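Local coordinates for protein (R)-specific secondary-alkylsulfatase (Pseudomonas sp., PDB 4AXH) that hydrolyses (R)-secondary-alkyl sulfates with strict inversion of configuration, using two zinc ions to release (S)-alcohols and sulfate, at residues D604-I617 / T632-F646. Numbering follows the deposited sequence.
Sequences DVTVKLTKPTLDQI and TVKLDGDGKKLGEFF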
ATOM      1  N   ASP A 604     -20.547  17.296  26.862  1.00101.47           N
ATOM      2  CA  ASP A 604     -20.228  18.619  27.399  1.00100.40           C
ATOM      3  C   ASP A 604     -20.977  19.738  26.669  1.00102.93           C
ATOM      4  O   ASP A 604     -21.421  20.691  27.307  1.00103.59           O
ATOM      5  CB  ASP A 604     -18.709  18.878  27.358  1.00102.08           C
ATOM      6  CG  ASP A 604     -17.888  17.899  28.176  1.00115.11           C
ATOM      7  OD1 ASP A 604     -17.910  17.999  29.422  1.00116.24           O
ATOM      8  OD2 ASP A 604     -17.242  17.024  27.576  1.00123.17           O
ATOM      9  N   VAL A 605     -21.103  19.625  25.334  1.00 96.88           N
ATOM     10  CA  VAL A 605     -21.762  20.611  24.466  1.00 95.23           C
ATOM     11  C   VAL A 605     -22.546  19.876  23.378  1.00 96.49           C
ATOM     12  O   VAL A 605     -22.178  18.758  23.019  1.00 95.62           O
ATOM     13  CB  VAL A 605     -20.738  21.592  23.831  1.00 98.78           C
ATOM     14  CG1 VAL A 605     -21.264  23.007  23.773  1.00 98.20           C
ATOM     15  CG2 VAL A 605     -19.388  21.528  24.505  1.00 98.70           C
ATOM     16  N   THR A 606     -23.630  20.497  22.868  1.00 91.64           N
ATOM     17  CA  THR A 606     -24.478  19.975  21.788  1.00 90.54           C
ATOM     18  C   THR A 606     -24.631  21.087  20.760  1.00 91.22           C
ATOM     19  O   THR A 606     -24.976  22.206  21.117  1.00 90.43           O
ATOM     20  CB  THR A 606     -25.783  19.356  22.335  1.00101.35           C
ATOM     21  OG1 THR A 606     -25.447  18.347  23.297  1.00105.37           O
ATOM     22  CG2 THR A 606     -26.670  18.753  21.234  1.00 97.35           C
ATOM     23  N   VAL A 607     -24.264  20.809  19.509  1.00 86.14           N
ATOM     24  CA  VAL A 607     -24.249  21.806  18.436  1.00 84.90           C
ATOM     25  C   VAL A 607     -25.314  21.541  17.365  1.00 87.77           C
ATOM     26  O   VAL A 607     -25.121  20.693  16.490  1.00 87.49           O
ATOM     27  CB  VAL A 607     -22.825  21.978  17.821  1.00 87.81           C
ATOM     28  CG1 VAL A 607     -22.695  23.314  17.104  1.00 87.18           C
ATOM     29  CG2 VAL A 607     -21.716  21.824  18.869  1.00 87.42           C
ATOM     30  N   LYS A 608     -26.432  22.279  17.439  1.00 83.63           N
ATOM     31  CA  LYS A 608     -27.527  22.197  16.471  1.00 83.92           C
ATOM     32  C   LYS A 608     -27.286  23.241  15.375  1.00 89.08           C
ATOM     33  O   LYS A 608     -27.132  24.423  15.685  1.00 89.63           O
ATOM     34  CB  LYS A 608     -28.892  22.441  17.137  1.00 86.50           C
ATOM     35  CG  LYS A 608     -29.244  21.473  18.273  1.00101.04           C
ATOM     36  CD  LYS A 608     -30.762  21.242  18.396  1.00109.17           C
ATOM     37  CE  LYS A 608     -31.581  22.443  18.838  1.00108.82           C
ATOM     38  NZ  LYS A 608     -33.025  22.278  18.514  1.00105.16           N
ATOM     39  N   LEU A 609     -27.216  22.792  14.105  1.00 84.73           N
ATOM     40  CA  LEU A 609     -26.966  23.606  12.903  1.00 83.72           C
ATOM     41  C   LEU A 609     -27.364  22.814  11.682  1.00 87.63           C
ATOM     42  O   LEU A 609     -27.804  21.671  11.811  1.00 87.69           O
ATOM     43  CB  LEU A 609     -25.468  24.010  12.804  1.00 83.53           C
ATOM     44  CG  LEU A 609     -24.404  22.941  12.422  1.00 87.62           C
ATOM     45  CD1 LEU A 609     -23.047  23.575  12.256  1.00 89.92           C
ATOM     46  CD2 LEU A 609     -24.273  21.846  13.469  1.00 87.14           C
ATOM     47  N   THR A 610     -27.182  23.401  10.499  1.00 84.70           N
ATOM     48  CA  THR A 610     -27.462  22.742   9.222  1.00 85.11           C
ATOM     49  C   THR A 610     -26.148  22.583   8.439  1.00 91.36           C
ATOM     50  O   THR A 610     -25.186  23.304   8.731  1.00 92.03           O
ATOM     51  CB  THR A 610     -28.522  23.524   8.410  1.00 87.08           C
ATOM     52  OG1 THR A 610     -27.961  24.733   7.896  1.00 82.10           O
ATOM     53  CG2 THR A 610     -29.777  23.816   9.204  1.00 83.95           C
ATOM     54  N   LYS A 611     -26.107  21.660   7.443  1.00 87.52           N
ATOM     55  CA  LYS A 611     -24.921  21.484   6.593  1.00 86.91           C
ATOM     56  C   LYS A 611     -24.563  22.808   5.871  1.00 88.90           C
ATOM     57  O   LYS A 611     -23.406  23.218   6.008  1.00 87.83           O
ATOM     58  CB  LYS A 611     -25.071  20.317   5.600  1.00 89.62           C
ATOM     59  CG  LYS A 611     -23.741  19.902   4.936  1.00104.31           C
ATOM     60  CD  LYS A 611     -23.881  19.737   3.417  1.00112.51           C
ATOM     61  CE  LYS A 611     -22.569  19.479   2.715  1.00114.09           C
ATOM     62  NZ  LYS A 611     -22.761  19.175   1.266  1.00119.70           N
ATOM     63  N   PRO A 612     -25.512  23.549   5.208  1.00 84.54           N
ATOM     64  CA  PRO A 612     -25.115  24.829   4.583  1.00 84.00           C
ATOM     65  C   PRO A 612     -24.460  25.833   5.545  1.00 86.73           C
ATOM     66  O   PRO A 612     -23.526  26.513   5.128  1.00 85.48           O
ATOM     67  CB  PRO A 612     -26.408  25.350   3.938  1.00 85.78           C
ATOM     68  CG  PRO A 612     -27.515  24.548   4.520  1.00 90.42           C
ATOM     69  CD  PRO A 612     -26.936  23.242   4.940  1.00 85.94           C
ATOM     70  N   THR A 613     -24.888  25.869   6.842  1.00 83.45           N
ATOM     71  CA  THR A 613     -24.274  26.744   7.853  1.00 82.99           C
ATOM     72  C   THR A 613     -22.897  26.213   8.245  1.00 84.69           C
ATOM     73  O   THR A 613     -21.959  27.002   8.311  1.00 83.81           O
ATOM     74  CB  THR A 613     -25.191  27.064   9.062  1.00 92.50           C
ATOM     75  OG1 THR A 613     -25.282  25.945   9.941  1.00 94.51           O
ATOM     76  CG2 THR A 613     -26.576  27.579   8.656  1.00 89.77           C
ATOM     77  N   LEU A 614     -22.757  24.876   8.437  1.00 81.02           N
ATOM     78  CA  LEU A 614     -21.469  24.227   8.753  1.00 81.27           C
ATOM     79  C   LEU A 614     -20.479  24.557   7.656  1.00 86.68           C
ATOM     80  O   LEU A 614     -19.339  24.910   7.955  1.00 85.59           O
ATOM     81  CB  LEU A 614     -21.600  22.686   8.888  1.00 81.17           C
ATOM     82  CG  LEU A 614     -20.304  21.896   9.186  1.00 85.26           C
ATOM     83  CD1 LEU A 614     -19.990  21.848  10.683  1.00 85.03           C
ATOM     84  CD2 LEU A 614     -20.384  20.489   8.625  1.00 87.10           C
ATOM     85  N   ASP A 615     -20.943  24.487   6.387  1.00 85.26           N
ATOM     86  CA  ASP A 615     -20.180  24.787   5.178  1.00 85.60           C
ATOM     87  C   ASP A 615     -19.638  26.209   5.209  1.00 88.89           C
ATOM     88  O   ASP A 615     -18.464  26.406   4.889  1.00 89.62           O
ATOM     89  CB  ASP A 615     -21.033  24.551   3.911  1.00 88.10           C
ATOM     90  CG  ASP A 615     -21.334  23.097   3.567  1.00 99.09           C
ATOM     91  OD1 ASP A 615     -20.397  22.255   3.645  1.00106.95           O
ATOM     92  OD2 ASP A 615     -22.477  22.815   3.141  1.00 98.61           O
ATOM     93  N   GLN A 616     -20.474  27.187   5.630  1.00 83.85           N
ATOM     94  CA  GLN A 616     -20.105  28.601   5.750  1.00 82.93           C
ATOM     95  C   GLN A 616     -19.001  28.825   6.781  1.00 85.21           C
ATOM     96  O   GLN A 616     -18.097  29.624   6.528  1.00 84.82           O
ATOM     97  CB  GLN A 616     -21.325  29.462   6.073  1.00 84.27           C
ATOM     98  CG  GLN A 616     -22.158  29.820   4.860  1.00103.89           C
ATOM     99  CD  GLN A 616     -23.298  30.709   5.265  1.00129.66           C
ATOM    100  OE1 GLN A 616     -23.137  31.924   5.424  1.00127.92           O
ATOM    101  NE2 GLN A 616     -24.464  30.112   5.483  1.00122.16           N
ATOM    102  N   ILE A 617     -19.061  28.107   7.926  1.00 81.42           N
ATOM    103  CA  ILE A 617     -18.047  28.168   8.995  1.00 81.76           C
ATOM    104  C   ILE A 617     -16.760  27.480   8.517  1.00 89.97           C
ATOM    105  O   ILE A 617     -15.669  27.967   8.813  1.00 90.64           O
ATOM    106  CB  ILE A 617     -18.560  27.596  10.352  1.00 84.03           C
ATOM    107  CG1 ILE A 617     -19.811  28.342  10.828  1.00 84.15           C
ATOM    108  CG2 ILE A 617     -17.478  27.628  11.446  1.00 84.13           C
ATOM    109  CD1 ILE A 617     -20.830  27.455  11.489  1.00 91.03           C
ATOM    110  N   THR A 632     -28.211  30.676  13.820  1.00 97.76           N
ATOM    111  CA  THR A 632     -27.836  29.571  12.919  1.00 96.11           C
ATOM    112  C   THR A 632     -27.065  28.442  13.615  1.00 99.77           C
ATOM    113  O   THR A 632     -26.942  27.346  13.063  1.00 99.27           O
ATOM    114  CB  THR A 632     -27.099  30.086  11.674  1.00 95.33           C
ATOM    115  OG1 THR A 632     -26.075  31.013  12.053  1.00 93.57           O
ATOM    116  CG2 THR A 632     -28.030  30.702  10.666  1.00 89.82           C
ATOM    117  N   VAL A 633     -26.523  28.722  14.805  1.00 96.68           N
ATOM    118  CA  VAL A 633     -25.818  27.755  15.641  1.00 97.06           C
ATOM    119  C   VAL A 633     -26.377  27.848  17.068  1.00103.38           C
ATOM    120  O   VAL A 633     -26.057  28.784  17.806  1.00104.00           O
ATOM    121  CB  VAL A 633     -24.264  27.873  15.598  1.00100.41           C
ATOM    122  CG1 VAL A 633     -23.607  26.867  16.541  1.00 99.89           C
ATOM    123  CG2 VAL A 633     -23.734  27.684  14.182  1.00100.14           C
ATOM    124  N   LYS A 634     -27.236  26.896  17.438  1.00100.33           N
ATOM    125  CA  LYS A 634     -27.812  26.837  18.781  1.00100.18           C
ATOM    126  C   LYS A 634     -27.004  25.853  19.628  1.00104.48           C
ATOM    127  O   LYS A 634     -26.648  24.774  19.146  1.00104.88           O
ATOM    128  CB  LYS A 634     -29.305  26.467  18.743  1.00102.17           C
ATOM    129  CG  LYS A 634     -30.181  27.546  18.113  1.00107.69           C
ATOM    130  CD  LYS A 634     -31.651  27.312  18.399  1.00113.23           C
ATOM    131  CE  LYS A 634     -32.522  28.204  17.550  1.00117.35           C
ATOM    132  NZ  LYS A 634     -33.810  28.521  18.214  1.00122.10           N
ATOM    133  N   LEU A 635     -26.685  26.242  20.870  1.00100.28           N
ATOM    134  CA  LEU A 635     -25.885  25.404  21.756  1.00 99.71           C
ATOM    135  C   LEU A 635     -26.572  25.009  23.059  1.00104.48           C
ATOM    136  O   LEU A 635     -27.237  25.832  23.698  1.00105.43           O
ATOM    137  CB  LEU A 635     -24.542  26.069  22.104  1.00 99.51           C
ATOM    138  CG  LEU A 635     -23.739  26.746  21.009  1.00104.37           C
ATOM    139  CD1 LEU A 635     -22.654  27.588  21.626  1.00104.99           C
ATOM    140  CD2 LEU A 635     -23.114  25.734  20.063  1.00107.04           C
ATOM    141  N   ASP A 636     -26.368  23.734  23.446  1.00 99.40           N
ATOM    142  CA  ASP A 636     -26.851  23.106  24.682  0.50 98.78           C
ATOM    143  C   ASP A 636     -25.593  22.735  25.472  1.00101.65           C
ATOM    144  O   ASP A 636     -24.581  22.357  24.867  1.00100.63           O
ATOM    145  CB  ASP A 636     -27.708  21.855  24.364  0.50100.54           C
ATOM    146  CG  ASP A 636     -27.883  20.856  25.502  0.50110.18           C
ATOM    147  OD1 ASP A 636     -28.702  21.123  26.406  0.50111.34           O
ATOM    148  OD2 ASP A 636     -27.218  19.796  25.471  0.50114.18           O
ATOM    149  N   GLY A 637     -25.644  22.882  26.789  1.00 97.49           N
ATOM    150  CA  GLY A 637     -24.505  22.572  27.642  1.00 96.74           C
ATOM    151  C   GLY A 637     -23.426  23.640  27.621  1.00 98.91           C
ATOM    152  O   GLY A 637     -23.703  24.810  27.337  1.00 98.37           O
ATOM    153  N   ASP A 638     -22.181  23.230  27.922  1.00 94.12           N
ATOM    154  CA  ASP A 638     -21.011  24.099  28.026  1.00 93.59           C
ATOM    155  C   ASP A 638     -20.593  24.713  26.676  1.00 97.55           C
ATOM    156  O   ASP A 638     -19.609  24.281  26.070  1.00 97.99           O
ATOM    157  CB  ASP A 638     -19.847  23.337  28.712  1.00 95.10           C
ATOM    158  CG  ASP A 638     -18.813  24.189  29.420  1.00103.80           C
ATOM    159  OD1 ASP A 638     -18.701  25.399  29.083  1.00104.45           O
ATOM    160  OD2 ASP A 638     -18.088  23.641  30.292  1.00108.08           O
ATOM    161  N   GLY A 639     -21.315  25.758  26.260  1.00 92.93           N
ATOM    162  CA  GLY A 639     -21.078  26.486  25.011  1.00 92.55           C
ATOM    163  C   GLY A 639     -19.653  26.960  24.789  1.00 95.12           C
ATOM    164  O   GLY A 639     -19.216  27.110  23.642  1.00 94.70           O
ATOM    165  N   LYS A 640     -18.914  27.177  25.892  1.00 90.42           N
ATOM    166  CA  LYS A 640     -17.515  27.612  25.907  1.00 89.56           C
ATOM    167  C   LYS A 640     -16.592  26.599  25.176  1.00 92.09           C
ATOM    168  O   LYS A 640     -15.612  27.004  24.541  1.00 91.34           O
ATOM    169  CB  LYS A 640     -17.082  27.829  27.384  1.00 91.48           C
ATOM    170  CG  LYS A 640     -15.572  27.964  27.674  1.00 93.15           C
ATOM    171  CD  LYS A 640     -15.218  27.669  29.144  1.00 93.29           C
ATOM    172  CE  LYS A 640     -14.800  26.232  29.400  1.00 99.15           C
ATOM    173  NZ  LYS A 640     -13.409  25.946  28.941  1.00103.17           N
ATOM    174  N   LYS A 641     -16.929  25.292  25.260  1.00 87.70           N
ATOM    175  CA  LYS A 641     -16.143  24.188  24.695  1.00 86.65           C
ATOM    176  C   LYS A 641     -16.042  24.157  23.167  1.00 88.28           C
ATOM    177  O   LYS A 641     -15.103  23.559  22.653  1.00 87.97           O
ATOM    178  CB  LYS A 641     -16.582  22.820  25.256  1.00 88.72           C
ATOM    179  CG  LYS A 641     -16.544  22.677  26.777  1.00 94.83           C
ATOM    180  CD  LYS A 641     -15.259  22.034  27.276  1.00101.19           C
ATOM    181  CE  LYS A 641     -15.176  22.019  28.779  1.00109.85           C
ATOM    182  NZ  LYS A 641     -13.842  21.565  29.244  1.00118.75           N
ATOM    183  N   LEU A 642     -16.970  24.803  22.443  1.00 83.07           N
ATOM    184  CA  LEU A 642     -16.907  24.819  20.984  1.00 81.93           C
ATOM    185  C   LEU A 642     -15.773  25.704  20.513  1.00 86.14           C
ATOM    186  O   LEU A 642     -14.922  25.239  19.752  1.00 86.12           O
ATOM    187  CB  LEU A 642     -18.235  25.223  20.322  1.00 81.40           C
ATOM    188  CG  LEU A 642     -18.318  24.984  18.812  1.00 85.39           C
ATOM    189  CD1 LEU A 642     -18.112  23.514  18.475  1.00 85.25           C
ATOM    190  CD2 LEU A 642     -19.657  25.427  18.265  1.00 87.29           C
ATOM    191  N   GLY A 643     -15.748  26.943  21.006  1.00 82.19           N
ATOM    192  CA  GLY A 643     -14.711  27.917  20.683  1.00 82.27           C
ATOM    193  C   GLY A 643     -13.334  27.423  21.079  1.00 86.93           C
ATOM    194  O   GLY A 643     -12.351  27.673  20.368  1.00 85.85           O
ATOM    195  N   GLU A 644     -13.284  26.695  22.221  1.00 84.27           N
ATOM    196  CA  GLU A 644     -12.109  26.046  22.800  1.00 84.62           C
ATOM    197  C   GLU A 644     -11.604  25.007  21.791  1.00 87.29           C
ATOM    198  O   GLU A 644     -10.424  25.032  21.418  1.00 87.48           O
ATOM    199  CB  GLU A 644     -12.502  25.361  24.138  1.00 86.64           C
ATOM    200  CG  GLU A 644     -11.354  24.708  24.902  1.00103.30           C
ATOM    201  CD  GLU A 644     -11.694  24.045  26.231  1.00137.56           C
ATOM    202  OE1 GLU A 644     -12.810  24.266  26.757  1.00129.55           O
ATOM    203  OE2 GLU A 644     -10.823  23.314  26.758  1.00139.75           O
ATOM    204  N   PHE A 645     -12.518  24.130  21.320  1.00 81.90           N
ATOM    205  CA  PHE A 645     -12.216  23.086  20.352  1.00 80.57           C
ATOM    206  C   PHE A 645     -11.622  23.659  19.063  1.00 82.12           C
ATOM    207  O   PHE A 645     -10.567  23.195  18.639  1.00 81.96           O
ATOM    208  CB  PHE A 645     -13.452  22.202  20.092  1.00 82.11           C
ATOM    209  CG  PHE A 645     -13.360  21.322  18.873  1.00 83.29           C
ATOM    210  CD1 PHE A 645     -12.354  20.366  18.757  1.00 86.19           C
ATOM    211  CD2 PHE A 645     -14.281  21.444  17.841  1.00 85.43           C
ATOM    212  CE1 PHE A 645     -12.257  19.567  17.619  1.00 87.03           C
ATOM    213  CE2 PHE A 645     -14.187  20.643  16.702  1.00 88.17           C
ATOM    214  CZ  PHE A 645     -13.174  19.710  16.599  1.00 86.25           C
ATOM    215  N   PHE A 646     -12.252  24.697  18.495  1.00 76.72           N
ATOM    216  CA  PHE A 646     -11.813  25.374  17.278  1.00 76.16           C
ATOM    217  C   PHE A 646     -10.468  26.096  17.404  1.00 79.56           C
ATOM    218  O   PHE A 646      -9.798  26.335  16.391  1.00 79.28           O
ATOM    219  CB  PHE A 646     -12.916  26.317  16.767  1.00 78.15           C
ATOM    220  CG  PHE A 646     -14.003  25.585  16.026  1.00 79.90           C
ATOM    221  CD1 PHE A 646     -14.957  24.842  16.710  1.00 82.17           C
ATOM    222  CD2 PHE A 646     -14.031  25.574  14.641  1.00 83.66           C
ATOM    223  CE1 PHE A 646     -15.937  24.124  16.020  1.00 85.45           C
ATOM    224  CE2 PHE A 646     -15.020  24.865  13.952  1.00 85.15           C
ATOM    225  CZ  PHE A 646     -15.966  24.142  14.648  1.00 83.98           C
TER
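Ile-617 meets the Phe-646 ring loosely and obliquely, its CG2 4.5 Å from CE2, while the carbonyl O of Leu-642 lies in the ring plane at the edge. A second flat group, the carboxylate of Asp-636, stands alongside Thr-606 in one of its two modelled conformers; there OD2 accepts a hydrogen bond from Thr-606 OG1 at 3.2 Å, a bond left doubtful by the alternate copy. Beneath this pair, both backbone bonds join the same two residues, Thr-606 N to Asp-636 O and Asp-636 N to Thr-606 O. Lys-608 and Lys-634 form the next hydrogen-bonded pair, each N 3.0 Å from the other's O. Strands 605-609 and 634-637 thus run antiparallel in the five-stranded sheet of the C-terminal, SCP2-like domain, far from the zinc site; 634-637 is an outermost strand, and 605-609 also bonds to strand 570-576. Beyond Gly-637, Asp-638 centres an inverse gamma turn, and its N hydrogen-bonds to Asp-604 O (2.7 Å), while Asp-604 OD2 bonds to Thr-571 N. On the sheet face facing the helices, Val-607 CG1 touches three side chains: Val-633 CG1 at 3.7 Å, Leu-635 CD2 beside it, and Leu-642 CD2, which comes tip to tip from helix 640-646. Val-633 CG2 lies 4.0 Å from Ile-617 CD1, and helix 624-630 packs on Val-633 and Leu-635. At the start of helix 611-617, Thr-613 CG2 rests on Thr-632 CB, while Thr-613 OG1 donates back to Thr-610 O.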